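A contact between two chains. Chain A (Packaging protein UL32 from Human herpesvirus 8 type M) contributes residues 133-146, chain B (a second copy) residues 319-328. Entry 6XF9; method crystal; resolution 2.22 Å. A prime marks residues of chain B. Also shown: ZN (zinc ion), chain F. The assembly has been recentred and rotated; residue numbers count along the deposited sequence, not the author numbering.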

# COMPACT_ATOMS: atom_id res chain seq x y z
N VAL A 133 28.41 1.61 -25.33
CA VAL A 133 27.62 1.58 -24.12
C VAL A 133 28.14 2.60 -23.12
O VAL A 133 27.41 3.52 -22.72
CB VAL A 133 27.58 0.16 -23.52
CG1 VAL A 133 26.79 0.15 -22.22
CG2 VAL A 133 26.95 -0.82 -24.51
N GLN A 134 29.40 2.47 -22.71
CA GLN A 134 29.92 3.35 -21.66
C GLN A 134 30.60 4.59 -22.21
O GLN A 134 30.68 5.60 -21.50
CB GLN A 134 30.90 2.61 -20.76
CG GLN A 134 30.55 1.16 -20.38
CD GLN A 134 29.38 1.02 -19.43
OE1 GLN A 134 28.47 1.85 -19.39
NE2 GLN A 134 29.42 -0.05 -18.62
N LYS A 135 31.07 4.53 -23.47
CA LYS A 135 31.79 5.65 -24.11
C LYS A 135 33.01 6.10 -23.31
O LYS A 135 33.06 7.25 -22.86
CB LYS A 135 30.84 6.83 -24.35
CG LYS A 135 29.69 6.52 -25.30
CD LYS A 135 28.81 7.74 -25.50
CE LYS A 135 27.70 7.46 -26.50
NZ LYS A 135 26.82 6.34 -26.04
N CYS A 136 33.99 5.22 -23.13
CA CYS A 136 35.12 5.53 -22.24
C CYS A 136 35.94 6.73 -22.70
O CYS A 136 36.67 7.32 -21.88
CB CYS A 136 36.06 4.34 -22.09
SG CYS A 136 35.34 2.79 -21.55
N PHE A 137 35.84 7.11 -23.97
CA PHE A 137 36.68 8.14 -24.59
C PHE A 137 36.18 9.55 -24.35
O PHE A 137 36.92 10.51 -24.63
CB PHE A 137 36.77 7.90 -26.09
CG PHE A 137 35.44 7.76 -26.77
CD1 PHE A 137 34.67 8.88 -27.06
CD2 PHE A 137 34.96 6.50 -27.12
CE1 PHE A 137 33.41 8.74 -27.69
CE2 PHE A 137 33.72 6.35 -27.73
CZ PHE A 137 32.94 7.47 -28.02
N LYS A 138 34.95 9.71 -23.87
CA LYS A 138 34.39 11.04 -23.66
C LYS A 138 35.18 11.81 -22.62
O LYS A 138 35.60 11.27 -21.59
CB LYS A 138 32.93 10.90 -23.24
CG LYS A 138 32.08 10.67 -24.43
CD LYS A 138 30.68 10.35 -24.07
CE LYS A 138 29.97 11.59 -23.65
NZ LYS A 138 28.50 11.34 -23.58
N THR A 139 35.40 13.10 -22.90
CA THR A 139 36.02 13.98 -21.92
C THR A 139 34.93 14.37 -20.95
O THR A 139 33.96 15.03 -21.32
CB THR A 139 36.64 15.21 -22.58
OG1 THR A 139 35.58 15.97 -23.15
CG2 THR A 139 37.60 14.83 -23.72
N THR A 140 35.06 13.92 -19.71
CA THR A 140 34.03 14.19 -18.71
C THR A 140 34.70 14.82 -17.50
O THR A 140 35.83 14.46 -17.14
CB THR A 140 33.27 12.91 -18.28
OG1 THR A 140 34.15 12.05 -17.54
CG2 THR A 140 32.73 12.16 -19.49
N ALA A 141 33.99 15.76 -16.89
CA ALA A 141 34.51 16.44 -15.72
C ALA A 141 34.62 15.45 -14.57
O ALA A 141 33.85 14.51 -14.47
CB ALA A 141 33.58 17.58 -15.32
N ALA A 142 35.61 15.67 -13.71
CA ALA A 142 35.81 14.77 -12.58
C ALA A 142 34.55 14.70 -11.71
O ALA A 142 34.19 13.63 -11.22
CB ALA A 142 37.02 15.22 -11.76
N GLU A 143 33.87 15.84 -11.52
CA GLU A 143 32.72 15.85 -10.62
C GLU A 143 31.56 14.99 -11.13
O GLU A 143 30.64 14.71 -10.36
CB GLU A 143 32.25 17.29 -10.34
CG GLU A 143 31.47 18.03 -11.45
CD GLU A 143 32.29 18.98 -12.34
OE1 GLU A 143 31.66 19.75 -13.11
OE2 GLU A 143 33.55 18.96 -12.28
N LYS A 144 31.57 14.57 -12.40
CA LYS A 144 30.50 13.76 -12.95
C LYS A 144 30.77 12.26 -12.85
O LYS A 144 29.87 11.46 -13.16
CB LYS A 144 30.25 14.14 -14.41
CG LYS A 144 29.88 15.59 -14.60
CD LYS A 144 28.62 15.90 -13.82
CE LYS A 144 27.87 17.14 -14.30
NZ LYS A 144 26.82 17.52 -13.29
N ILE A 145 31.93 11.86 -12.32
CA ILE A 145 32.35 10.46 -12.42
C ILE A 145 31.50 9.55 -11.54
O ILE A 145 30.98 8.53 -12.01
CB ILE A 145 33.85 10.34 -12.09
CG1 ILE A 145 34.71 10.80 -13.28
CG2 ILE A 145 34.18 8.90 -11.71
CD1 ILE A 145 34.47 10.01 -14.61
N LEU A 146 31.36 9.86 -10.24
CA LEU A 146 30.59 8.99 -9.35
C LEU A 146 29.17 8.78 -9.84
O LEU A 146 28.64 7.67 -9.80
CB LEU A 146 30.57 9.52 -7.91
CG LEU A 146 31.71 9.04 -7.03
CD1 LEU A 146 31.42 9.37 -5.56
CD2 LEU A 146 31.86 7.55 -7.22
N VAL B 319 43.55 9.89 -8.81
CA VAL B 319 42.60 9.06 -9.55
C VAL B 319 41.55 9.92 -10.24
O VAL B 319 41.24 9.73 -11.42
CB VAL B 319 41.94 8.05 -8.60
CG1 VAL B 319 40.76 7.41 -9.29
CG2 VAL B 319 42.95 7.01 -8.17
N MET B 320 41.02 10.91 -9.52
CA MET B 320 40.01 11.77 -10.10
C MET B 320 40.60 12.68 -11.17
O MET B 320 40.06 12.79 -12.28
CB MET B 320 39.34 12.62 -9.01
CG MET B 320 38.54 11.85 -7.99
SD MET B 320 37.28 10.80 -8.76
CE MET B 320 36.43 11.92 -9.87
N GLY B 321 41.75 13.31 -10.88
CA GLY B 321 42.18 14.48 -11.63
C GLY B 321 43.13 14.26 -12.79
O GLY B 321 43.15 15.06 -13.74
N HIS B 322 43.92 13.19 -12.74
CA HIS B 322 44.94 12.99 -13.77
C HIS B 322 44.32 12.52 -15.09
O HIS B 322 44.50 13.16 -16.13
CB HIS B 322 46.01 12.02 -13.27
CG HIS B 322 47.02 12.66 -12.34
ND1 HIS B 322 48.18 12.01 -11.94
CD2 HIS B 322 47.06 13.88 -11.76
CE1 HIS B 322 48.87 12.81 -11.14
NE2 HIS B 322 48.21 13.95 -11.02
N ILE B 323 43.53 11.44 -15.06
CA ILE B 323 42.81 11.02 -16.25
C ILE B 323 41.64 11.97 -16.45
O ILE B 323 40.94 12.33 -15.49
CB ILE B 323 42.35 9.55 -16.13
CG1 ILE B 323 43.54 8.60 -15.97
CG2 ILE B 323 41.60 9.12 -17.37
CD1 ILE B 323 43.95 8.31 -14.50
N GLU B 324 41.44 12.42 -17.69
CA GLU B 324 40.42 13.40 -18.05
C GLU B 324 39.38 12.83 -19.00
O GLU B 324 38.57 13.60 -19.55
CB GLU B 324 41.11 14.64 -18.63
CG GLU B 324 42.02 15.24 -17.55
CD GLU B 324 43.09 16.19 -18.07
OE1 GLU B 324 43.01 16.61 -19.25
OE2 GLU B 324 44.04 16.45 -17.30
N ASN B 325 39.40 11.50 -19.23
CA ASN B 325 38.42 10.71 -19.97
C ASN B 325 37.32 10.17 -19.07
O ASN B 325 37.35 10.27 -17.83
CB ASN B 325 39.03 9.44 -20.56
CG ASN B 325 40.06 9.68 -21.60
OD1 ASN B 325 41.15 9.09 -21.54
ND2 ASN B 325 39.73 10.51 -22.59
N ASN B 326 36.38 9.46 -19.70
CA ASN B 326 35.36 8.68 -19.02
C ASN B 326 35.86 7.29 -18.66
O ASN B 326 35.12 6.32 -18.74
CB ASN B 326 34.13 8.59 -19.92
CG ASN B 326 32.87 8.28 -19.15
OD1 ASN B 326 32.80 8.50 -17.94
ND2 ASN B 326 31.88 7.75 -19.85
N VAL B 327 37.10 7.17 -18.21
CA VAL B 327 37.61 5.89 -17.73
C VAL B 327 37.11 5.65 -16.31
O VAL B 327 37.20 6.54 -15.45
CB VAL B 327 39.15 5.90 -17.82
CG1 VAL B 327 39.73 4.64 -17.28
CG2 VAL B 327 39.53 6.03 -19.27
N LYS B 328 36.62 4.43 -16.05
CA LYS B 328 35.98 4.07 -14.78
C LYS B 328 36.98 3.99 -13.62
O LYS B 328 38.17 3.71 -13.81
CB LYS B 328 35.24 2.73 -14.92
CG LYS B 328 36.16 1.51 -15.02
CD LYS B 328 35.46 0.29 -15.64
CE LYS B 328 34.58 -0.46 -14.64
NZ LYS B 328 33.81 -1.58 -15.27
ZN ZN F . 37.25 1.54 -21.96

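The contact is built mostly from backbone on the chain A side and from one well-placed asparagine on the chain B side. Both segments are largely loop: chain A leaves a helix, turns, runs extended and leads into another helix, of which Ile145 is part, while chain B follows on from a helix that includes Met320′ and reaches Asn326′ in irregular conformation. Between them the two stretches bury 594 Å², and Asn326′ and Met320′ give up more area than any other residues.

The polar core is a turn presenting its carbonyls. Lys135, with positive phi, is the first residue to depart from helical geometry, and it opens a type I turn that closes with Lys138 N donating to Lys135 O at 3.3 Å. The CA-to-CB bond of Asn326′ points toward chain A, and its ND2 meets the turn. ND2 donates to the same Lys135 O, also at 3.3 Å and with a fairly straight 158° angle, so one carbonyl both closes the turn and receives the amide of the partner chain. Asn326′ ND2 also lies 3.0 Å from Gln134 O. The rule to read here is economical: a carboxamide can address a loop through its main chain, without needing a matching side chain on the other side.

The Asn326′ backbone sits among the same run of carbonyls. Its N is 2.7 Å from Lys138 O and 3.1 Å from Cys136 O, a crowded polar arrangement in which no single hydrogen bond is settled. CA-H...O contacts, a weak class, run along the same region: Cys136 CA approaches Asn326′ O at 3.6 Å, Asn325′ CA approaches Lys138 O at 3.3 Å, and Thr139 CA approaches Glu324′ O at 3.5 Å. Such contacts arise because the main chains come very near each other, with CA atoms 4.5 Å apart both for Cys136 and Asn326′ and for Thr139 and Asn325′. The CA-to-CB bonds of Thr139 and Val327′ point away from the partner stretch, though Thr139 CB still touches chain B.

The turn is also tied to metal. Cys136 SG binds the zinc ion at 2.3 Å, with three further ligand atoms from elsewhere in the structure. Thus one residue offers its sulfur to the metal while its main chain faces the second copy.

Apolar packing is concentrated at the other end, where chain A approaches its helix. The Met320′ side chain leaves its backbone sideways, but three m rotamers in succession bring its end nearer to chain A. Its CE lies 3.8 Å from Ala142 CB and 3.8 Å from Ile145 CB, and 3.1 Å from Ala142 O. The CA-to-CB bonds of Ala142 and Ile145 both point toward chain B, and Ile145 N donates to Ala142 O at 3.1 Å, linking the two residues that receive the methionine. Ile145 also reaches back to the polar region, its CD1 lying 4.0 Å from Asn326′ OD1. The Met320′ methyl packs at the apolar end, while an amide meets the turn.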